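Local coordinates for protein PhnH (Penicillium herquei, PDB 6JJT) that catalyses the enantioselective hydroalkoxylation that closes a prenylated phenalenone into (2'R)-atrovenetin during herqueinone biosynthesis, at residues 87-92 with 99-104; 32-37 with 53-58. All blocks are in the same frame, centred on the assembly; numbering follows the deposited sequence.

Interaction 1 of 2, residues 87-92 with 99-104; sequences DAHYLI and NILVTE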
ATOM      1  N   ASP D  87       6.950  -7.505  -0.682  1.00 11.47           N
ATOM      2  CA  ASP D  87       5.740  -7.122  -1.409  1.00 13.31           C
ATOM      3  C   ASP D  87       6.118  -6.828  -2.853  1.00 13.48           C
ATOM      4  O   ASP D  87       7.072  -6.036  -3.053  1.00 14.13           O
ATOM      5  CB  ASP D  87       5.149  -5.864  -0.791  1.00 16.86           C
ATOM      6  CG  ASP D  87       4.568  -6.090   0.608  1.00 21.43           C
ATOM      7  OD1 ASP D  87       3.391  -6.536   0.682  1.00 24.47           O
ATOM      8  OD2 ASP D  87       5.300  -5.846   1.614  1.00 23.73           O
ATOM      9  N   ALA D  88       5.432  -7.464  -3.821  1.00 11.79           N
ATOM     10  CA  ALA D  88       5.833  -7.311  -5.225  1.00 12.03           C
ATOM     11  C   ALA D  88       4.595  -7.118  -6.079  1.00 10.89           C
ATOM     12  O   ALA D  88       3.513  -7.561  -5.724  1.00 11.07           O
ATOM     13  CB  ALA D  88       6.579  -8.555  -5.674  1.00 13.58           C
ATOM     14  N   HIS D  89       4.780  -6.442  -7.197  1.00  9.94           N
ATOM     15  CA  HIS D  89       3.806  -6.425  -8.255  1.00 11.11           C
ATOM     16  C   HIS D  89       4.525  -6.826  -9.522  1.00 11.21           C
ATOM     17  O   HIS D  89       5.656  -6.352  -9.767  1.00 11.89           O
ATOM     18  CB  HIS D  89       3.223  -5.023  -8.520  1.00 12.85           C
ATOM     19  CG  HIS D  89       2.463  -4.462  -7.390  1.00 14.16           C
ATOM     20  ND1 HIS D  89       3.039  -3.532  -6.580  1.00 18.88           N
ATOM     21  CD2 HIS D  89       1.191  -4.641  -6.966  1.00 15.90           C
ATOM     22  CE1 HIS D  89       2.125  -3.138  -5.684  1.00 20.57           C
ATOM     23  NE2 HIS D  89       1.021  -3.840  -5.889  1.00 17.88           N
ATOM     24  N   TYR D  90       3.867  -7.668 -10.312  1.00 10.68           N
ATOM     25  CA  TYR D  90       4.440  -7.962 -11.617  1.00 10.78           C
ATOM     26  C   TYR D  90       3.317  -8.295 -12.565  1.00 10.67           C
ATOM     27  O   TYR D  90       2.181  -8.560 -12.140  1.00 11.36           O
ATOM     28  CB  TYR D  90       5.509  -9.069 -11.573  1.00 11.10           C
ATOM     29  CG  TYR D  90       5.089 -10.412 -11.027  1.00 11.19           C
ATOM     30  CD1 TYR D  90       4.578 -11.407 -11.841  1.00 11.90           C
ATOM     31  CD2 TYR D  90       5.247 -10.689  -9.667  1.00 14.41           C
ATOM     32  CE1 TYR D  90       4.250 -12.653 -11.332  1.00 14.16           C
ATOM     33  CE2 TYR D  90       4.933 -11.943  -9.138  1.00 15.09           C
ATOM     34  CZ  TYR D  90       4.457 -12.923  -9.996  1.00 14.77           C
ATOM     35  OH  TYR D  90       4.139 -14.186  -9.559  1.00 17.44           O
ATOM     36  N   LEU D  91       3.618  -8.235 -13.858  1.00 10.50           N
ATOM     37  CA  LEU D  91       2.572  -8.422 -14.862  1.00 10.56           C
ATOM     38  C   LEU D  91       2.891  -9.693 -15.655  1.00 12.18           C
ATOM     39  O   LEU D  91       3.999  -9.848 -16.188  1.00 12.52           O
ATOM     40  CB  LEU D  91       2.609  -7.146 -15.719  1.00 13.40           C
ATOM     41  CG  LEU D  91       1.585  -6.866 -16.812  1.00 15.77           C
ATOM     42  CD1 LEU D  91       1.551  -7.817 -17.984  1.00 14.84           C
ATOM     43  CD2 LEU D  91       0.270  -6.275 -16.338  1.00 14.91           C
ATOM     44  N   ILE D  92       1.903 -10.583 -15.730  1.00 10.68           N
ATOM     45  CA  ILE D  92       1.970 -11.779 -16.577  1.00 11.13           C
ATOM     46  C   ILE D  92       1.269 -11.457 -17.877  1.00 11.60           C
ATOM     47  O   ILE D  92       0.151 -10.934 -17.865  1.00 12.81           O
ATOM     48  CB  ILE D  92       1.276 -12.979 -15.887  1.00 12.11           C
ATOM     49  CG1 ILE D  92       2.070 -13.401 -14.657  1.00 13.11           C
ATOM     50  CG2 ILE D  92       1.127 -14.149 -16.877  1.00 13.58           C
ATOM     51  CD1 ILE D  92       1.402 -14.508 -13.850  1.00 14.66           C
ATOM     52  N   ASN D  99      -3.217  -9.710 -20.249  1.00 12.86           N
ATOM     53  CA  ASN D  99      -2.373  -9.127 -19.215  1.00 12.16           C
ATOM     54  C   ASN D  99      -3.045  -9.344 -17.860  1.00 10.78           C
ATOM     55  O   ASN D  99      -4.227  -9.054 -17.711  1.00 11.67           O
ATOM     56  CB  ASN D  99      -2.203  -7.650 -19.484  1.00 12.06           C
ATOM     57  CG  ASN D  99      -1.377  -7.338 -20.709  1.00 12.77           C
ATOM     58  OD1 ASN D  99      -0.562  -8.180 -21.092  1.00 13.81           O
ATOM     59  ND2 ASN D  99      -1.591  -6.169 -21.265  1.00 12.83           N
ATOM     60  N   ILE D 100      -2.252  -9.785 -16.881  1.00 11.19           N
ATOM     61  CA  ILE D 100      -2.741 -10.071 -15.537  1.00 10.66           C
ATOM     62  C   ILE D 100      -1.774  -9.429 -14.544  1.00 10.70           C
ATOM     63  O   ILE D 100      -0.590  -9.752 -14.571  1.00 11.05           O
ATOM     64  CB  ILE D 100      -2.822 -11.588 -15.265  1.00 12.00           C
ATOM     65  CG1 ILE D 100      -3.662 -12.318 -16.322  1.00 12.81           C
ATOM     66  CG2 ILE D 100      -3.254 -11.864 -13.828  1.00 12.78           C
ATOM     67  CD1 ILE D 100      -3.442 -13.818 -16.381  1.00 14.89           C
ATOM     68  N   LEU D 101      -2.296  -8.558 -13.663  1.00 10.19           N
ATOM     69  CA  LEU D 101      -1.440  -8.074 -12.566  1.00 10.21           C
ATOM     70  C   LEU D 101      -1.411  -9.085 -11.423  1.00  9.48           C
ATOM     71  O   LEU D 101      -2.472  -9.549 -10.964  1.00 10.76           O
ATOM     72  CB  LEU D 101      -1.995  -6.751 -12.021  1.00 10.30           C
ATOM     73  CG  LEU D 101      -1.160  -6.147 -10.888  1.00 10.48           C
ATOM     74  CD1 LEU D 101       0.171  -5.674 -11.425  1.00 12.24           C
ATOM     75  CD2 LEU D 101      -1.903  -5.014 -10.190  1.00 11.94           C
ATOM     76  N   VAL D 102      -0.222  -9.372 -10.922  1.00  8.94           N
ATOM     77  CA  VAL D 102      -0.015 -10.247  -9.789  1.00  8.84           C
ATOM     78  C   VAL D 102       0.495  -9.386  -8.642  1.00  9.93           C
ATOM     79  O   VAL D 102       1.484  -8.655  -8.794  1.00 10.23           O
ATOM     80  CB  VAL D 102       0.990 -11.364 -10.114  1.00 10.36           C
ATOM     81  CG1 VAL D 102       1.158 -12.283  -8.910  1.00 12.34           C
ATOM     82  CG2 VAL D 102       0.537 -12.187 -11.348  1.00 11.87           C
ATOM     83  N   THR D 103      -0.190  -9.449  -7.510  1.00  9.10           N
ATOM     84  CA  THR D 103       0.149  -8.725  -6.288  1.00  9.96           C
ATOM     85  C   THR D 103       0.586  -9.746  -5.254  1.00  9.12           C
ATOM     86  O   THR D 103      -0.273 -10.521  -4.755  1.00  9.66           O
ATOM     87  CB  THR D 103      -1.042  -7.873  -5.817  1.00 10.24           C
ATOM     88  OG1 THR D 103      -1.347  -6.962  -6.878  1.00 11.72           O
ATOM     89  CG2 THR D 103      -0.714  -7.108  -4.548  1.00 11.33           C
ATOM     90  N   GLU D 104       1.881  -9.770  -4.915  1.00  9.97           N
ATOM     91  CA  GLU D 104       2.376 -10.720  -3.951  1.00 10.47           C
ATOM     92  C   GLU D 104       2.725 -10.034  -2.649  1.00 10.00           C
ATOM     93  O   GLU D 104       3.201  -8.906  -2.610  1.00 10.01           O
ATOM     94  CB  GLU D 104       3.666 -11.381  -4.435  1.00 12.58           C
ATOM     95  CG  GLU D 104       3.503 -12.330  -5.612  1.00 15.81           C
ATOM     96  CD  GLU D 104       4.694 -13.224  -5.945  1.00 16.92           C
ATOM     97  OE1 GLU D 104       5.784 -12.916  -5.416  1.00 18.90           O
ATOM     98  OE2 GLU D 104       4.468 -14.228  -6.691  1.00 17.52           O
TER
HETATM   99  O   HOH W   1       1.520  -6.402  -1.327  1.00 25.78           O
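Tyr90 and Val102 face each other as a hydrogen-bonded pair of the antiparallel hairpin formed by strands 84-94 and 99-107. Tyr90 N donates to Val102 O (3.0 Å) and Val102 N returns a nearly straight bond to Tyr90 O (168°). Ala88 with Glu104 and Ile92 with Ile100 repeat this double exchange, so six main-chain N-H groups are satisfied across the seam. The intervening pairs, His89-Thr103 and Leu91-Leu101, make no such bonds; the backbones of His89 and Leu91 bond to strand 67-79, that of Leu101 to Asp116. Thr103 OG1 sits at the edge of the imidazole, 3.4 Å from His89 CD2. Val102 lies over one face of the Tyr90 ring, CB set toward the rim and 3.8 Å from the centroid in a CH-pi contact. Tyr90 CG stands between its backbone N and carbonyl carbon (chi1 58°). The phenol OH donates to Glu104 OE2 (2.9 Å) from above the carboxylate plane, which is turned 80° from the ring. At the end of the pairing, Asn99 ND2 is taken by Ile41 O of the second subunit. The chemistry implies a seam fixed by backbone bonds, its buried phenol satisfied by Glu104 OE2, which also has a weak bond with Tyr145 OH.

Interaction 2 of 2, residues 32-37 with 53-58; sequences ANLTKG and QTLTGG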
ATOM      1  N   ALA D  32       6.038 -20.453 -11.339  1.00 15.63           N
ATOM      2  CA  ALA D  32       6.730 -19.300 -11.881  1.00 16.86           C
ATOM      3  C   ALA D  32       8.218 -19.566 -11.734  1.00 17.74           C
ATOM      4  O   ALA D  32       8.680 -19.993 -10.668  1.00 18.35           O
ATOM      5  CB  ALA D  32       6.348 -18.029 -11.139  1.00 17.15           C
ATOM      6  N   ASN D  33       8.952 -19.361 -12.839  1.00 18.66           N
ATOM      7  CA  ASN D  33      10.391 -19.494 -12.839  1.00 18.62           C
ATOM      8  C   ASN D  33      10.943 -18.122 -13.227  1.00 19.42           C
ATOM      9  O   ASN D  33      10.869 -17.746 -14.406  1.00 17.65           O
ATOM     10  CB  ASN D  33      10.822 -20.559 -13.843  1.00 21.41           C
ATOM     11  CG  ASN D  33      12.253 -21.016 -13.673  1.00 24.67           C
ATOM     12  OD1 ASN D  33      12.941 -20.631 -12.727  1.00 26.34           O
ATOM     13  ND2 ASN D  33      12.687 -21.902 -14.561  1.00 28.22           N
ATOM     14  N   LEU D  34      11.388 -17.367 -12.213  1.00 18.63           N
ATOM     15  CA  LEU D  34      11.523 -15.932 -12.358  1.00 19.04           C
ATOM     16  C   LEU D  34      12.988 -15.573 -12.565  1.00 18.36           C
ATOM     17  O   LEU D  34      13.893 -16.279 -12.121  1.00 20.11           O
ATOM     18  CB  LEU D  34      10.986 -15.297 -11.068  1.00 19.21           C
ATOM     19  CG  LEU D  34       9.483 -15.438 -10.795  1.00 22.78           C
ATOM     20  CD1 LEU D  34       9.156 -14.962  -9.388  1.00 26.64           C
ATOM     21  CD2 LEU D  34       8.651 -14.707 -11.835  1.00 23.79           C
ATOM     22  N   THR D  35      13.202 -14.451 -13.259  1.00 14.78           N
ATOM     23  CA  THR D  35      14.530 -13.846 -13.347  1.00 15.89           C
ATOM     24  C   THR D  35      14.456 -12.477 -12.669  1.00 15.68           C
ATOM     25  O   THR D  35      13.438 -11.771 -12.783  1.00 14.31           O
ATOM     26  CB  THR D  35      15.092 -13.789 -14.778  1.00 17.93           C
ATOM     27  OG1 THR D  35      14.264 -12.993 -15.612  1.00 20.34           O
ATOM     28  CG2 THR D  35      15.232 -15.167 -15.415  1.00 18.88           C
ATOM     29  N   LYS D  36      15.530 -12.110 -11.975  1.00 15.40           N
ATOM     30  CA  LYS D  36      15.528 -10.876 -11.207  1.00 15.95           C
ATOM     31  C   LYS D  36      16.796 -10.101 -11.480  1.00 16.22           C
ATOM     32  O   LYS D  36      17.836 -10.703 -11.773  1.00 17.82           O
ATOM     33  CB  LYS D  36      15.418 -11.227  -9.723  1.00 15.51           C
ATOM     34  CG  LYS D  36      14.147 -11.973  -9.366  1.00 18.90           C
ATOM     35  CD  LYS D  36      13.883 -12.108  -7.891  1.00 22.45           C
ATOM     36  CE  LYS D  36      12.473 -12.609  -7.638  1.00 25.17           C
ATOM     37  NZ  LYS D  36      12.122 -12.574  -6.192  1.00 31.59           N
ATOM     38  N   GLY D  37      16.701  -8.780 -11.373  1.00 15.38           N
ATOM     39  CA  GLY D  37      17.857  -7.898 -11.351  1.00 16.05           C
ATOM     40  C   GLY D  37      18.633  -8.006 -10.047  1.00 15.28           C
ATOM     41  O   GLY D  37      18.276  -8.768  -9.144  1.00 15.96           O
ATOM     42  N   GLN D  53      14.218  -4.802  -5.827  1.00 10.54           N
ATOM     43  CA  GLN D  53      14.750  -5.731  -6.809  1.00 10.35           C
ATOM     44  C   GLN D  53      13.765  -5.808  -7.968  1.00 11.61           C
ATOM     45  O   GLN D  53      12.577  -6.061  -7.764  1.00 11.57           O
ATOM     46  CB  GLN D  53      14.919  -7.093  -6.156  1.00 12.69           C
ATOM     47  CG  GLN D  53      15.645  -8.083  -7.060  1.00 13.48           C
ATOM     48  CD  GLN D  53      16.135  -9.310  -6.339  1.00 15.38           C
ATOM     49  OE1 GLN D  53      15.471  -9.827  -5.468  1.00 17.30           O
ATOM     50  NE2 GLN D  53      17.303  -9.810  -6.730  1.00 16.32           N
ATOM     51  N   THR D  54      14.264  -5.620  -9.188  1.00 11.43           N
ATOM     52  CA  THR D  54      13.449  -5.729 -10.387  1.00 12.18           C
ATOM     53  C   THR D  54      13.144  -7.200 -10.692  1.00 12.55           C
ATOM     54  O   THR D  54      14.046  -8.056 -10.531  1.00 13.27           O
ATOM     55  CB  THR D  54      14.181  -5.004 -11.536  1.00 14.89           C
ATOM     56  OG1 THR D  54      14.247  -3.626 -11.157  1.00 17.84           O
ATOM     57  CG2 THR D  54      13.508  -5.136 -12.877  1.00 20.87           C
ATOM     58  N   LEU D  55      11.963  -7.498 -11.236  1.00 12.23           N
ATOM     59  CA  LEU D  55      11.659  -8.781 -11.842  1.00 13.48           C
ATOM     60  C   LEU D  55      11.838  -8.560 -13.344  1.00 14.68           C
ATOM     61  O   LEU D  55      11.167  -7.727 -13.919  1.00 13.88           O
ATOM     62  CB  LEU D  55      10.215  -9.221 -11.558  1.00 17.08           C
ATOM     63  CG  LEU D  55       9.796  -9.465 -10.107  1.00 22.51           C
ATOM     64  CD1 LEU D  55       8.728 -10.551 -10.120  1.00 23.50           C
ATOM     65  CD2 LEU D  55      10.943  -9.858  -9.192  1.00 24.81           C
ATOM     66  N   THR D  56      12.825  -9.239 -13.933  1.00 14.42           N
ATOM     67  CA  THR D  56      13.218  -8.980 -15.315  1.00 15.01           C
ATOM     68  C   THR D  56      12.495  -9.872 -16.321  1.00 16.10           C
ATOM     69  O   THR D  56      12.483  -9.570 -17.512  1.00 17.40           O
ATOM     70  CB  THR D  56      14.742  -9.014 -15.479  1.00 16.00           C
ATOM     71  OG1 THR D  56      15.114 -10.315 -15.040  1.00 17.36           O
ATOM     72  CG2 THR D  56      15.458  -7.927 -14.698  1.00 16.66           C
ATOM     73  N   GLY D  57      11.851 -10.934 -15.842  1.00 14.37           N
ATOM     74  CA  GLY D  57      11.199 -11.862 -16.744  1.00 15.17           C
ATOM     75  C   GLY D  57      10.852 -13.126 -15.981  1.00 14.57           C
ATOM     76  O   GLY D  57      10.982 -13.195 -14.742  1.00 14.51           O
ATOM     77  N   GLY D  58      10.395 -14.112 -16.747  1.00 15.33           N
ATOM     78  CA  GLY D  58      10.062 -15.362 -16.098  1.00 14.41           C
ATOM     79  C   GLY D  58       9.037 -16.134 -16.894  1.00 15.94           C
ATOM     80  O   GLY D  58       8.381 -15.565 -17.749  1.00 17.00           O
TER
HETATM   81  O   HOH W   2      17.834 -10.813 -15.021  1.00 32.69           O
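Gln53 reaches across to Gly37 with its side-chain amide, NE2 donating to Gly37 O at 2.8 Å. Its CG is anti to the backbone N (chi1 -172°) and the chain runs on extended; NE2 meets the carbonyl nearly along the C=O axis, with the acceptor in the amide plane. Lys36 crosses it at about a right angle, its CD 3.7 Å from Gln53 OE1.

Thr54 contributes its backbone: its O accepts the N-H of Gly37 (2.9 Å) and also lies near Lys36 CA. Leu55 comes next, paired with Lys36 without backbone bonds between them. The two side chains run side by side in the same direction, and Leu55 CD2 packs against the aliphatic part of Lys36, 3.5 Å from CE; a long, flexible methylene chain suits this place because it offers apolar surface as well as an amine.

At Thr56 the register slips. Thr56 and Gly57 both face Thr35, a classic beta bulge: Thr56 N donates to Thr35 O at 2.8 Å, while Gly57 O receives Thr35 N along a very straight N-H line (177°). Beside these bonds the two threonines cross at about a right angle, and their OG1 atoms share a hydrogen bond of 2.9 Å. A water bonded to Thr56 OG1 also makes a weak bond to Lys36 O.

Gly57 suits the bulge because a CB there would press on Thr35 OG1. Gly58 follows opposite Leu34, with CA atoms only 4.1 Å apart; a CB would clash with Asn33 O and be jammed against the preceding carbonyl. The chemistry implies a bulge held by backbone bonds and the paired threonine hydroxyls, with glycine fitting the close approach just beyond it and the Gln53 amide securing the Gly37 end.

Interactions 1 and 2 belong to one antiparallel sheet of eight strands, joined in sequence order and closed into a barrel. Interaction 2 comes first along the chain, linking strands 26-44 and 48-61; strand 67-79 then separates it from interaction 1, on strands 84-94 and 99-107. Their centres are 12 Å apart, yet they touch directly: Tyr90 CD2 packs 3.5 Å from Leu55 CD1. Strand 67-79 bridges them through backbone bonds, pairing with both 48-61 and 84-94. Thus two hairpins separated by strand 67-79, one carrying a bulge and the other regularly paired, build the same barrel wall, and interaction 1 also meets the second subunit of the homotetramer.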